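Local structure of thioredoxin reductase (Streptococcus pyogenes, 5UWY) at residues E49-Y54 against R283-A288; N44-E49 against Y125-V130; W257-D262 against V277-L282. The protein probably catalyses the NADPH-dependent reduction of thioredoxin, passing electrons through a bound FAD and a redox-active disulfide. One frame throughout, in Å; residues are numbered along the deposited sequence.

Contacts 1 and 2 border the flavin ring of FAD; contact 3 lies toward the pyrophosphate, its V277 side chain about 6 Å from the cofactor. The first two share E49 and one loop between strand 30-34 and helix 59-71; their centres are about 15 Å apart. Contact 3 is about 17 Å from contact 1 between centres, and runs into it, since 277-282 precedes 283-288 and helix 285-304. Contacts 2 and 3 are about 25 Å apart between centres, on opposite sides of the chain's centre. In chain order come 44-49, 49-54, 125-130, 257-262, 277-282 and 283-288, so early and late segments together build the flavin site, while 125-130 leads into the second parallel sheet.

Contact 1 (E49-Y54 against R283-A288); sequences ENYPGY and RQITTA. With FAD (flavin-adenine dinucleotide), chain B.
At the pyrimidine end of the flavin pocket, the loop carrying N50 meets Q284 and the first turn of helix 285-304, where Q284 is the N-cap. N50 has CG in the crowded position between its backbone N and carbonyl carbon (chi1 57°), and its amide has a different partner at each end. OD1 accepts a hydrogen bond from FAD N3 at 3.2 Å, nearly straight at 162°. ND2 gives only a weak bond to Q284 OE1, also 3.2 Å long; the two side chains cross at about a right angle and their amide planes are steeply turned against each other. From the helix start, the I285 amide N donates to FAD O2 at 3.3 Å and 169°. Q284 O takes the T287 hydroxyl, with OG1 2.7 Å away, as well as the A288 amide N, while FAD O2' makes a weak bond to R283 O.

The rest is apolar. I285 CG2 lies 3.5 Å from Y51 CD1, reaching the ring obliquely, and T286 CG2 packs 3.5 Å from P52 CD, across the proline. The polar ends go to the dimer interface: Y51 OH bonds P52 O of the second subunit and T286 OG1 bonds Y22 OH of the second subunit.

The flavin thus donates a hydrogen bond from N3 to N50 OD1 and accepts one at O2 from the I285 amide at the start of a helix, whose dipole would be expected to favour the negative charge that gathers around N1 and O2 when the flavin is reduced.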
loop_
_atom_site.group_PDB
_atom_site.type_symbol
_atom_site.label_atom_id
_atom_site.label_comp_id
_atom_site.label_asym_id
_atom_site.label_seq_id
_atom_site.Cartn_x
_atom_site.Cartn_y
_atom_site.Cartn_z
ATOM N N GLU A 49 3.196 -3.879 -14.601
ATOM C CA GLU A 49 4.350 -4.644 -14.142
ATOM C C GLU A 49 4.959 -4.072 -12.866
ATOM O O GLU A 49 6.103 -4.399 -12.536
ATOM C CB GLU A 49 5.415 -4.725 -15.239
ATOM C CG GLU A 49 5.053 -5.655 -16.385
ATOM C CD GLU A 49 6.185 -5.826 -17.380
ATOM O OE1 GLU A 49 7.262 -5.230 -17.168
ATOM O OE2 GLU A 49 5.995 -6.556 -18.375
ATOM N N ASN A 50 4.226 -3.227 -12.140
ATOM C CA ASN A 50 4.708 -2.703 -10.866
ATOM C C ASN A 50 3.743 -2.988 -9.720
ATOM O O ASN A 50 3.756 -2.276 -8.712
ATOM C CB ASN A 50 4.997 -1.202 -10.960
ATOM C CG ASN A 50 3.797 -0.400 -11.406
ATOM O OD1 ASN A 50 2.724 -0.947 -11.664
ATOM N ND2 ASN A 50 3.971 0.913 -11.497
ATOM N N TYR A 51 2.901 -4.012 -9.855
ATOM C CA TYR A 51 2.128 -4.501 -8.725
ATOM C C TYR A 51 2.802 -5.744 -8.172
ATOM O O TYR A 51 2.882 -6.761 -8.881
ATOM C CB TYR A 51 0.689 -4.813 -9.122
ATOM C CG TYR A 51 -0.170 -5.155 -7.924
ATOM C CD1 TYR A 51 -0.426 -4.206 -6.945
ATOM C CD2 TYR A 51 -0.707 -6.425 -7.761
ATOM C CE1 TYR A 51 -1.197 -4.506 -5.841
ATOM C CE2 TYR A 51 -1.485 -6.736 -6.656
ATOM C CZ TYR A 51 -1.726 -5.769 -5.701
ATOM O OH TYR A 51 -2.497 -6.062 -4.599
ATOM N N PRO A 52 3.300 -5.710 -6.935
ATOM C CA PRO A 52 4.024 -6.864 -6.392
ATOM C C PRO A 52 3.167 -8.120 -6.384
ATOM O O PRO A 52 1.946 -8.071 -6.218
ATOM C CB PRO A 52 4.377 -6.418 -4.968
ATOM C CG PRO A 52 4.346 -4.932 -5.017
ATOM C CD PRO A 52 3.253 -4.593 -5.981
ATOM N N GLY A 53 3.829 -9.258 -6.572
ATOM C CA GLY A 53 3.151 -10.531 -6.674
ATOM C C GLY A 53 2.667 -10.885 -8.063
ATOM O O GLY A 53 2.078 -11.958 -8.241
ATOM N N TYR A 54 2.892 -10.021 -9.051
ATOM C CA TYR A 54 2.465 -10.272 -10.425
ATOM C C TYR A 54 3.529 -9.716 -11.357
ATOM O O TYR A 54 3.721 -8.497 -11.422
ATOM C CB TYR A 54 1.101 -9.640 -10.707
ATOM C CG TYR A 54 -0.053 -10.491 -10.236
ATOM C CD1 TYR A 54 -0.341 -11.703 -10.849
ATOM C CD2 TYR A 54 -0.847 -10.091 -9.170
ATOM C CE1 TYR A 54 -1.390 -12.490 -10.418
ATOM C CE2 TYR A 54 -1.901 -10.872 -8.732
ATOM C CZ TYR A 54 -2.166 -12.071 -9.360
ATOM O OH TYR A 54 -3.211 -12.856 -8.931
ATOM N N ARG A 283 0.381 8.122 -7.042
ATOM C CA ARG A 283 -0.937 7.522 -7.248
ATOM C C ARG A 283 -0.762 6.214 -8.022
ATOM O O ARG A 283 -0.661 6.209 -9.250
ATOM C CB ARG A 283 -1.850 8.504 -7.977
ATOM C CG ARG A 283 -2.551 9.478 -7.044
ATOM C CD ARG A 283 -3.291 10.577 -7.799
ATOM N NE ARG A 283 -3.961 11.507 -6.889
ATOM C CZ ARG A 283 -3.503 12.715 -6.566
ATOM N NH1 ARG A 283 -2.371 13.168 -7.089
ATOM N NH2 ARG A 283 -4.184 13.478 -5.724
ATOM N N GLN A 284 -0.720 5.106 -7.283
ATOM C CA GLN A 284 -0.477 3.790 -7.856
ATOM C C GLN A 284 -1.413 2.783 -7.209
ATOM O O GLN A 284 -2.039 3.058 -6.183
ATOM C CB GLN A 284 0.975 3.343 -7.657
ATOM C CG GLN A 284 2.023 4.282 -8.208
ATOM C CD GLN A 284 2.002 4.363 -9.718
ATOM O OE1 GLN A 284 2.186 3.359 -10.407
ATOM N NE2 GLN A 284 1.783 5.560 -10.242
ATOM N N ILE A 285 -1.486 1.590 -7.809
ATOM C CA ILE A 285 -2.296 0.525 -7.222
ATOM C C ILE A 285 -1.745 0.141 -5.849
ATOM O O ILE A 285 -2.506 -0.220 -4.944
ATOM C CB ILE A 285 -2.385 -0.701 -8.170
ATOM C CG1 ILE A 285 -3.232 -0.410 -9.411
ATOM C CG2 ILE A 285 -3.005 -1.904 -7.476
ATOM C CD1 ILE A 285 -2.682 -1.025 -10.689
ATOM N N THR A 286 -0.425 0.257 -5.663
ATOM C CA THR A 286 0.229 -0.129 -4.412
ATOM C C THR A 286 -0.084 0.852 -3.286
ATOM O O THR A 286 -0.187 0.467 -2.101
ATOM C CB THR A 286 1.732 -0.184 -4.647
ATOM O OG1 THR A 286 2.144 1.026 -5.297
ATOM C CG2 THR A 286 2.050 -1.326 -5.568
ATOM N N THR A 287 -0.181 2.135 -3.643
ATOM C CA THR A 287 -0.613 3.173 -2.721
ATOM C C THR A 287 -2.096 3.061 -2.429
ATOM O O THR A 287 -2.490 3.137 -1.271
ATOM C CB THR A 287 -0.292 4.561 -3.293
ATOM O OG1 THR A 287 -1.235 4.886 -4.322
ATOM C CG2 THR A 287 1.091 4.547 -3.885
ATOM N N ALA A 288 -2.926 2.828 -3.446
ATOM C CA ALA A 288 -4.356 2.621 -3.211
ATOM C C ALA A 288 -4.608 1.388 -2.354
ATOM O O ALA A 288 -5.610 1.322 -1.634
ATOM C CB ALA A 288 -5.098 2.496 -4.547
HETATM P PA FAD B . -10.013 4.645 -9.404
HETATM O O1A FAD B . -9.667 3.232 -9.705
HETATM O O2A FAD B . -9.773 5.656 -10.529
HETATM O O5B FAD B . -11.503 4.774 -8.969
HETATM C C5B FAD B . -12.523 5.155 -9.914
HETATM C C4B FAD B . -13.792 4.408 -9.610
HETATM O O4B FAD B . -14.735 5.305 -8.976
HETATM C C3B FAD B . -14.498 3.820 -10.836
HETATM O O3B FAD B . -14.888 2.468 -10.613
HETATM C C2B FAD B . -15.696 4.753 -11.028
HETATM O O2B FAD B . -16.791 4.063 -11.623
HETATM C C1B FAD B . -15.994 5.129 -9.578
HETATM N N9A FAD B . -16.781 6.351 -9.405
HETATM C C8A FAD B . -16.384 7.646 -9.616
HETATM N N7A FAD B . -17.313 8.542 -9.372
HETATM C C5A FAD B . -18.395 7.779 -8.968
HETATM C C6A FAD B . -19.701 8.127 -8.564
HETATM N N6A FAD B . -20.145 9.384 -8.500
HETATM N N1A FAD B . -20.539 7.120 -8.225
HETATM C C2A FAD B . -20.096 5.862 -8.287
HETATM N N3A FAD B . -18.893 5.418 -8.650
HETATM C C4A FAD B . -18.086 6.433 -8.981
HETATM N N1 FAD B . -1.528 1.934 -12.095
HETATM C C2 FAD B . -0.382 1.246 -11.811
HETATM O O2 FAD B . -0.158 0.794 -10.681
HETATM N N3 FAD B . 0.556 1.039 -12.807
HETATM C C4 FAD B . 0.466 1.473 -14.113
HETATM O O4 FAD B . 1.368 1.227 -14.910
HETATM C C4X FAD B . -0.751 2.207 -14.404
HETATM N N5 FAD B . -0.919 2.658 -15.616
HETATM C C5X FAD B . -2.078 3.361 -15.895
HETATM C C6 FAD B . -2.269 3.846 -17.188
HETATM C C7 FAD B . -3.415 4.555 -17.525
HETATM C C7M FAD B . -3.584 5.064 -18.933
HETATM C C8 FAD B . -4.398 4.788 -16.549
HETATM C C8M FAD B . -5.651 5.553 -16.881
HETATM C C9 FAD B . -4.212 4.304 -15.256
HETATM C C9A FAD B . -3.063 3.595 -14.923
HETATM N N10 FAD B . -2.834 3.104 -13.618
HETATM C C10 FAD B . -1.690 2.391 -13.329
HETATM C "C1'" FAD B . -3.844 3.281 -12.559
HETATM C "C2'" FAD B . -3.528 4.404 -11.577
HETATM O "O2'" FAD B . -2.680 3.938 -10.526
HETATM C "C3'" FAD B . -4.834 4.910 -10.962
HETATM O "O3'" FAD B . -4.566 6.166 -10.354
HETATM C "C4'" FAD B . -5.494 3.991 -9.926
HETATM O "O4'" FAD B . -6.123 2.894 -10.589
HETATM C "C5'" FAD B . -6.515 4.724 -9.080
HETATM O "O5'" FAD B . -7.109 3.806 -8.136
HETATM P P FAD B . -8.285 4.259 -7.184
HETATM O O1P FAD B . -7.729 5.192 -6.105
HETATM O O2P FAD B . -9.061 3.117 -6.637
HETATM O O3P FAD B . -9.209 5.142 -8.131
#

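Contact 2 (N44-E49 against Y125-V130); sequences NTFDIE and YTSRGV. With FAD (flavin-adenine dinucleotide), chain B.
The side chains of F46 and R128 cross at about a right angle, with ring and guanidinium planes 32° apart, in an off-centre cation-pi contact: R128 CZ is 4.7 Å from the ring centroid and 26° off the ring normal. F46 CG stands anti to the backbone N (chi1 -154°), and CE1 lies over one face of the guanidinium near its rim, 4.0 Å from R128 NH2. The arginine, extended from CG to NE, also touches a crystal neighbour, so its pose may owe something to the lattice. Closer to the backbone, F46 CB sits 3.2 Å from S127 O, and the F46 amide N makes a weak 3.2 Å bond to S127 OG.

S127 is at the third position of a type II turn from Y125 to R128. This turn leads into strand 130-131, at the edge of the parallel sheet that probably belongs to the NADPH domain, so the contact would join that domain to the flavin-binding loop. The hydroxyl OG of S127 donates to T126 O at 2.9 Å, while Y125 O takes R128 N and V130 N from opposite faces of its plane. On the other flank of the loop T45 OG1 lies 3.2 Å from FAD C5X, and I48 CG2 approaches FAD N3.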
loop_
_atom_site.group_PDB
_atom_site.type_symbol
_atom_site.label_atom_id
_atom_site.label_comp_id
_atom_site.label_asym_id
_atom_site.label_seq_id
_atom_site.Cartn_x
_atom_site.Cartn_y
_atom_site.Cartn_z
ATOM N N ASN A 44 -8.474 0.497 -18.273
ATOM C CA ASN A 44 -7.919 1.223 -19.406
ATOM C C ASN A 44 -6.427 0.978 -19.593
ATOM O O ASN A 44 -5.818 1.581 -20.482
ATOM C CB ASN A 44 -8.184 2.724 -19.254
ATOM C CG ASN A 44 -9.662 3.051 -19.168
ATOM O OD1 ASN A 44 -10.496 2.164 -18.974
ATOM N ND2 ASN A 44 -9.997 4.326 -19.322
ATOM N N THR A 45 -5.824 0.106 -18.789
ATOM C CA THR A 45 -4.384 -0.118 -18.814
ATOM C C THR A 45 -4.074 -1.452 -19.480
ATOM O O THR A 45 -4.625 -2.489 -19.093
ATOM C CB THR A 45 -3.795 -0.082 -17.402
ATOM O OG1 THR A 45 -4.180 1.138 -16.755
ATOM C CG2 THR A 45 -2.275 -0.158 -17.457
ATOM N N PHE A 46 -3.185 -1.418 -20.473
ATOM C CA PHE A 46 -2.792 -2.606 -21.221
ATOM C C PHE A 46 -2.079 -3.610 -20.325
ATOM O O PHE A 46 -2.589 -4.708 -20.085
ATOM C CB PHE A 46 -1.892 -2.214 -22.395
ATOM C CG PHE A 46 -1.934 -3.178 -23.548
ATOM C CD1 PHE A 46 -3.043 -3.983 -23.761
ATOM C CD2 PHE A 46 -0.863 -3.274 -24.425
ATOM C CE1 PHE A 46 -3.080 -4.867 -24.826
ATOM C CE2 PHE A 46 -0.895 -4.154 -25.489
ATOM C CZ PHE A 46 -2.005 -4.953 -25.690
ATOM N N ASP A 47 -0.903 -3.238 -19.826
ATOM C CA ASP A 47 -0.071 -4.117 -19.019
ATOM C C ASP A 47 0.382 -3.382 -17.764
ATOM O O ASP A 47 0.625 -2.172 -17.787
ATOM C CB ASP A 47 1.150 -4.610 -19.818
ATOM C CG ASP A 47 1.892 -5.737 -19.123
ATOM O OD1 ASP A 47 1.303 -6.376 -18.227
ATOM O OD2 ASP A 47 3.065 -5.983 -19.476
ATOM N N ILE A 48 0.485 -4.124 -16.663
ATOM C CA ILE A 48 0.908 -3.582 -15.376
ATOM C C ILE A 48 2.019 -4.467 -14.832
ATOM O O ILE A 48 1.809 -5.666 -14.611
ATOM C CB ILE A 48 -0.251 -3.496 -14.368
ATOM C CG1 ILE A 48 -1.431 -2.723 -14.962
ATOM C CG2 ILE A 48 0.219 -2.853 -13.075
ATOM C CD1 ILE A 48 -2.714 -2.864 -14.170
ATOM N N GLU A 49 3.196 -3.879 -14.601
ATOM C CA GLU A 49 4.350 -4.644 -14.142
ATOM C C GLU A 49 4.959 -4.072 -12.866
ATOM O O GLU A 49 6.103 -4.399 -12.536
ATOM C CB GLU A 49 5.415 -4.725 -15.239
ATOM C CG GLU A 49 5.053 -5.655 -16.385
ATOM C CD GLU A 49 6.185 -5.826 -17.380
ATOM O OE1 GLU A 49 7.262 -5.230 -17.168
ATOM O OE2 GLU A 49 5.995 -6.556 -18.375
ATOM N N TYR A 125 -5.277 4.900 -29.226
ATOM C CA TYR A 125 -4.010 4.296 -28.837
ATOM C C TYR A 125 -3.675 4.509 -27.363
ATOM O O TYR A 125 -2.505 4.387 -26.979
ATOM C CB TYR A 125 -2.885 4.833 -29.723
ATOM C CG TYR A 125 -3.031 4.444 -31.176
ATOM C CD1 TYR A 125 -2.580 3.214 -31.634
ATOM C CD2 TYR A 125 -3.636 5.302 -32.087
ATOM C CE1 TYR A 125 -2.719 2.850 -32.962
ATOM C CE2 TYR A 125 -3.779 4.948 -33.415
ATOM C CZ TYR A 125 -3.319 3.721 -33.847
ATOM O OH TYR A 125 -3.459 3.365 -35.169
ATOM N N THR A 126 -4.670 4.814 -26.532
ATOM C CA THR A 126 -4.433 4.982 -25.104
ATOM C C THR A 126 -3.921 3.680 -24.503
ATOM O O THR A 126 -4.493 2.609 -24.732
ATOM C CB THR A 126 -5.718 5.430 -24.405
ATOM O OG1 THR A 126 -5.932 6.829 -24.638
ATOM C CG2 THR A 126 -5.632 5.184 -22.907
ATOM N N SER A 127 -2.825 3.776 -23.746
ATOM C CA SER A 127 -2.117 2.634 -23.166
ATOM C C SER A 127 -1.599 1.674 -24.235
ATOM O O SER A 127 -1.370 0.492 -23.961
ATOM C CB SER A 127 -2.988 1.886 -22.150
ATOM O OG SER A 127 -3.615 0.765 -22.742
ATOM N N ARG A 128 -1.415 2.166 -25.460
ATOM C CA ARG A 128 -0.785 1.417 -26.542
ATOM C C ARG A 128 0.220 2.291 -27.278
ATOM O O ARG A 128 0.499 2.072 -28.458
ATOM C CB ARG A 128 -1.822 0.870 -27.523
ATOM C CG ARG A 128 -2.889 -0.003 -26.896
ATOM C CD ARG A 128 -4.091 -0.120 -27.812
ATOM N NE ARG A 128 -4.925 -1.274 -27.491
ATOM C CZ ARG A 128 -4.746 -2.488 -28.006
ATOM N NH1 ARG A 128 -3.758 -2.701 -28.863
ATOM N NH2 ARG A 128 -5.551 -3.485 -27.663
ATOM N N GLY A 129 0.765 3.286 -26.587
ATOM C CA GLY A 129 1.594 4.298 -27.205
ATOM C C GLY A 129 1.225 5.664 -26.668
ATOM O O GLY A 129 2.065 6.567 -26.597
ATOM N N VAL A 130 -0.043 5.820 -26.291
ATOM C CA VAL A 130 -0.520 6.990 -25.565
ATOM C C VAL A 130 -0.575 6.635 -24.089
ATOM O O VAL A 130 -1.076 5.568 -23.714
ATOM C CB VAL A 130 -1.898 7.447 -26.071
ATOM C CG1 VAL A 130 -2.283 8.771 -25.423
ATOM C CG2 VAL A 130 -1.897 7.566 -27.579
HETATM P PA FAD B . -10.013 4.645 -9.404
HETATM O O1A FAD B . -9.667 3.232 -9.705
HETATM O O2A FAD B . -9.773 5.656 -10.529
HETATM O O5B FAD B . -11.503 4.774 -8.969
HETATM C C5B FAD B . -12.523 5.155 -9.914
HETATM C C4B FAD B . -13.792 4.408 -9.610
HETATM O O4B FAD B . -14.735 5.305 -8.976
HETATM C C3B FAD B . -14.498 3.820 -10.836
HETATM O O3B FAD B . -14.888 2.468 -10.613
HETATM C C2B FAD B . -15.696 4.753 -11.028
HETATM O O2B FAD B . -16.791 4.063 -11.623
HETATM C C1B FAD B . -15.994 5.129 -9.578
HETATM N N9A FAD B . -16.781 6.351 -9.405
HETATM C C8A FAD B . -16.384 7.646 -9.616
HETATM N N7A FAD B . -17.313 8.542 -9.372
HETATM C C5A FAD B . -18.395 7.779 -8.968
HETATM C C6A FAD B . -19.701 8.127 -8.564
HETATM N N6A FAD B . -20.145 9.384 -8.500
HETATM N N1A FAD B . -20.539 7.120 -8.225
HETATM C C2A FAD B . -20.096 5.862 -8.287
HETATM N N3A FAD B . -18.893 5.418 -8.650
HETATM C C4A FAD B . -18.086 6.433 -8.981
HETATM N N1 FAD B . -1.528 1.934 -12.095
HETATM C C2 FAD B . -0.382 1.246 -11.811
HETATM O O2 FAD B . -0.158 0.794 -10.681
HETATM N N3 FAD B . 0.556 1.039 -12.807
HETATM C C4 FAD B . 0.466 1.473 -14.113
HETATM O O4 FAD B . 1.368 1.227 -14.910
HETATM C C4X FAD B . -0.751 2.207 -14.404
HETATM N N5 FAD B . -0.919 2.658 -15.616
HETATM C C5X FAD B . -2.078 3.361 -15.895
HETATM C C6 FAD B . -2.269 3.846 -17.188
HETATM C C7 FAD B . -3.415 4.555 -17.525
HETATM C C7M FAD B . -3.584 5.064 -18.933
HETATM C C8 FAD B . -4.398 4.788 -16.549
HETATM C C8M FAD B . -5.651 5.553 -16.881
HETATM C C9 FAD B . -4.212 4.304 -15.256
HETATM C C9A FAD B . -3.063 3.595 -14.923
HETATM N N10 FAD B . -2.834 3.104 -13.618
HETATM C C10 FAD B . -1.690 2.391 -13.329
HETATM C "C1'" FAD B . -3.844 3.281 -12.559
HETATM C "C2'" FAD B . -3.528 4.404 -11.577
HETATM O "O2'" FAD B . -2.680 3.938 -10.526
HETATM C "C3'" FAD B . -4.834 4.910 -10.962
HETATM O "O3'" FAD B . -4.566 6.166 -10.354
HETATM C "C4'" FAD B . -5.494 3.991 -9.926
HETATM O "O4'" FAD B . -6.123 2.894 -10.589
HETATM C "C5'" FAD B . -6.515 4.724 -9.080
HETATM O "O5'" FAD B . -7.109 3.806 -8.136
HETATM P P FAD B . -8.285 4.259 -7.184
HETATM O O1P FAD B . -7.729 5.192 -6.105
HETATM O O2P FAD B . -9.061 3.117 -6.637
HETATM O O3P FAD B . -9.209 5.142 -8.131
#

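Contact 3 (W257-D262 against V277-L282); sequences WIITDD and VRQKDL
The side chain of R278 is bent at chi2 (-132°), which sets CD beside T260, and again at chi3 (-65°), which turns NE; NH2 then reaches the threonine, although the arginine CB starts off away from the 257-262 segment. T260 in turn holds OG1 between its backbone N and carbonyl carbon. There R278 NH2 donates to T260 OG1 at 2.8 Å; the side chains cross at about a right angle, and the oxygen sits 34° out of the guanidinium plane. The aliphatic part of the arginine packs as well, with R278 CD 3.6 Å from T260 CG2.

Alongside, the backbones form a single beta bridge between I258 and R278, bonded as in parallel strands: I258 N donates to V277 O at 3.1 Å and Q279 N to I258 O at 3.0 Å. The bridge ties the loop ahead of strand 271-273 to the chain that leaves this strand and enters helix 285-304.

I258 CD1 meets V277 CG1 at 3.9 Å on the buried side, where I258 also touches I251 and A273. On the exposed side I259 and Q279 lie side by side, pointing the same way, with I259 CG1 3.5 Å from Q279 OE1. A water donates to both T260 O and Q279 O, linking the backbones beyond the bridge. W257 brings CE3 to 3.6 Å from R278 O, and its ring makes a cation-pi contact with R283.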
loop_
_atom_site.group_PDB
_atom_site.type_symbol
_atom_site.label_atom_id
_atom_site.label_comp_id
_atom_site.label_asym_id
_atom_site.label_seq_id
_atom_site.Cartn_x
_atom_site.Cartn_y
_atom_site.Cartn_z
ATOM N N TRP A 257 -9.349 17.851 -4.164
ATOM C CA TRP A 257 -8.902 16.580 -3.612
ATOM C C TRP A 257 -9.229 16.523 -2.126
ATOM O O TRP A 257 -9.118 17.525 -1.414
ATOM C CB TRP A 257 -7.400 16.390 -3.835
ATOM C CG TRP A 257 -6.953 16.740 -5.223
ATOM C CD1 TRP A 257 -6.601 17.975 -5.683
ATOM C CD2 TRP A 257 -6.827 15.847 -6.334
ATOM N NE1 TRP A 257 -6.257 17.905 -7.010
ATOM C CE2 TRP A 257 -6.389 16.610 -7.434
ATOM C CE3 TRP A 257 -7.042 14.477 -6.505
ATOM C CZ2 TRP A 257 -6.159 16.048 -8.683
ATOM C CZ3 TRP A 257 -6.811 13.923 -7.748
ATOM C CH2 TRP A 257 -6.379 14.708 -8.819
ATOM N N ILE A 258 -9.636 15.345 -1.663
ATOM C CA ILE A 258 -10.055 15.177 -0.276
ATOM C C ILE A 258 -8.834 15.195 0.631
ATOM O O ILE A 258 -7.800 14.584 0.327
ATOM C CB ILE A 258 -10.862 13.879 -0.107
ATOM C CG1 ILE A 258 -11.957 13.795 -1.169
ATOM C CG2 ILE A 258 -11.472 13.814 1.283
ATOM C CD1 ILE A 258 -12.878 12.619 -1.000
ATOM N N ILE A 259 -8.952 15.900 1.754
ATOM C CA ILE A 259 -7.881 15.997 2.737
ATOM C C ILE A 259 -8.086 14.925 3.799
ATOM O O ILE A 259 -9.161 14.834 4.404
ATOM C CB ILE A 259 -7.847 17.395 3.376
ATOM C CG1 ILE A 259 -7.348 18.435 2.374
ATOM C CG2 ILE A 259 -6.974 17.387 4.621
ATOM C CD1 ILE A 259 -8.161 19.708 2.374
ATOM N N THR A 260 -7.062 14.102 4.020
ATOM C CA THR A 260 -7.060 13.114 5.091
ATOM C C THR A 260 -5.736 13.201 5.839
ATOM O O THR A 260 -4.856 13.998 5.500
ATOM C CB THR A 260 -7.261 11.685 4.567
ATOM O OG1 THR A 260 -6.034 11.207 4.000
ATOM C CG2 THR A 260 -8.361 11.633 3.517
ATOM N N ASP A 261 -5.591 12.353 6.854
ATOM C CA ASP A 261 -4.378 12.235 7.641
ATOM C C ASP A 261 -3.789 10.834 7.465
ATOM O O ASP A 261 -4.160 10.101 6.535
ATOM C CB ASP A 261 -4.701 12.551 9.099
ATOM C CG ASP A 261 -5.656 11.550 9.701
ATOM O OD1 ASP A 261 -6.607 11.164 8.996
ATOM O OD2 ASP A 261 -5.456 11.148 10.869
ATOM N N ASP A 262 -2.881 10.460 8.371
ATOM C CA ASP A 262 -2.269 9.135 8.342
ATOM C C ASP A 262 -3.307 8.023 8.283
ATOM O O ASP A 262 -3.069 6.979 7.668
ATOM C CB ASP A 262 -1.394 8.942 9.584
ATOM C CG ASP A 262 0.060 9.265 9.331
ATOM O OD1 ASP A 262 0.393 9.673 8.199
ATOM O OD2 ASP A 262 0.867 9.117 10.272
ATOM N N VAL A 277 -8.415 9.812 -5.184
ATOM C CA VAL A 277 -9.254 10.944 -4.828
ATOM C C VAL A 277 -8.633 11.798 -3.730
ATOM O O VAL A 277 -9.156 12.874 -3.411
ATOM C CB VAL A 277 -10.650 10.439 -4.404
ATOM C CG1 VAL A 277 -10.665 10.078 -2.925
ATOM C CG2 VAL A 277 -11.713 11.474 -4.724
ATOM N N ARG A 278 -7.519 11.351 -3.165
ATOM C CA ARG A 278 -6.859 11.965 -2.027
ATOM C C ARG A 278 -5.854 13.020 -2.470
ATOM O O ARG A 278 -5.378 13.031 -3.607
ATOM C CB ARG A 278 -6.126 10.897 -1.224
ATOM C CG ARG A 278 -6.951 10.149 -0.203
ATOM C CD ARG A 278 -6.203 10.105 1.110
ATOM N NE ARG A 278 -4.973 9.325 0.987
ATOM C CZ ARG A 278 -3.827 9.639 1.581
ATOM N NH1 ARG A 278 -2.754 8.880 1.404
ATOM N NH2 ARG A 278 -3.756 10.706 2.366
ATOM N N GLN A 279 -5.529 13.911 -1.538
ATOM C CA GLN A 279 -4.339 14.748 -1.646
ATOM C C GLN A 279 -3.109 13.887 -1.397
ATOM O O GLN A 279 -2.837 13.507 -0.255
ATOM C CB GLN A 279 -4.406 15.886 -0.632
ATOM C CG GLN A 279 -4.463 17.275 -1.216
ATOM C CD GLN A 279 -4.236 18.342 -0.161
ATOM O OE1 GLN A 279 -4.157 18.045 1.034
ATOM N NE2 GLN A 279 -4.127 19.592 -0.597
ATOM N N LYS A 280 -2.367 13.569 -2.453
ATOM C CA LYS A 280 -1.168 12.754 -2.309
ATOM C C LYS A 280 -0.306 12.937 -3.546
ATOM O O LYS A 280 -0.719 13.552 -4.531
ATOM C CB LYS A 280 -1.512 11.277 -2.098
ATOM C CG LYS A 280 -2.524 10.727 -3.085
ATOM C CD LYS A 280 -2.220 9.280 -3.442
ATOM C CE LYS A 280 -2.713 8.335 -2.354
ATOM N NZ LYS A 280 -2.800 6.926 -2.820
ATOM N N ASP A 281 0.899 12.376 -3.488
ATOM C CA ASP A 281 1.897 12.550 -4.538
ATOM C C ASP A 281 1.985 11.361 -5.487
ATOM O O ASP A 281 1.934 11.539 -6.705
ATOM C CB ASP A 281 3.261 12.821 -3.902
ATOM C CG ASP A 281 3.296 14.143 -3.168
ATOM O OD1 ASP A 281 2.833 15.159 -3.728
ATOM O OD2 ASP A 281 3.732 14.146 -1.996
ATOM N N LEU A 282 2.119 10.148 -4.964
ATOM C CA LEU A 282 2.283 8.962 -5.792
ATOM C C LEU A 282 0.954 8.221 -5.846
ATOM O O LEU A 282 0.451 7.761 -4.816
ATOM C CB LEU A 282 3.403 8.074 -5.254
ATOM C CG LEU A 282 3.521 6.738 -5.975
ATOM C CD1 LEU A 282 4.277 6.920 -7.277
ATOM C CD2 LEU A 282 4.218 5.704 -5.113
HETATM O O HOH W 1 -3.745 14.294 2.436
#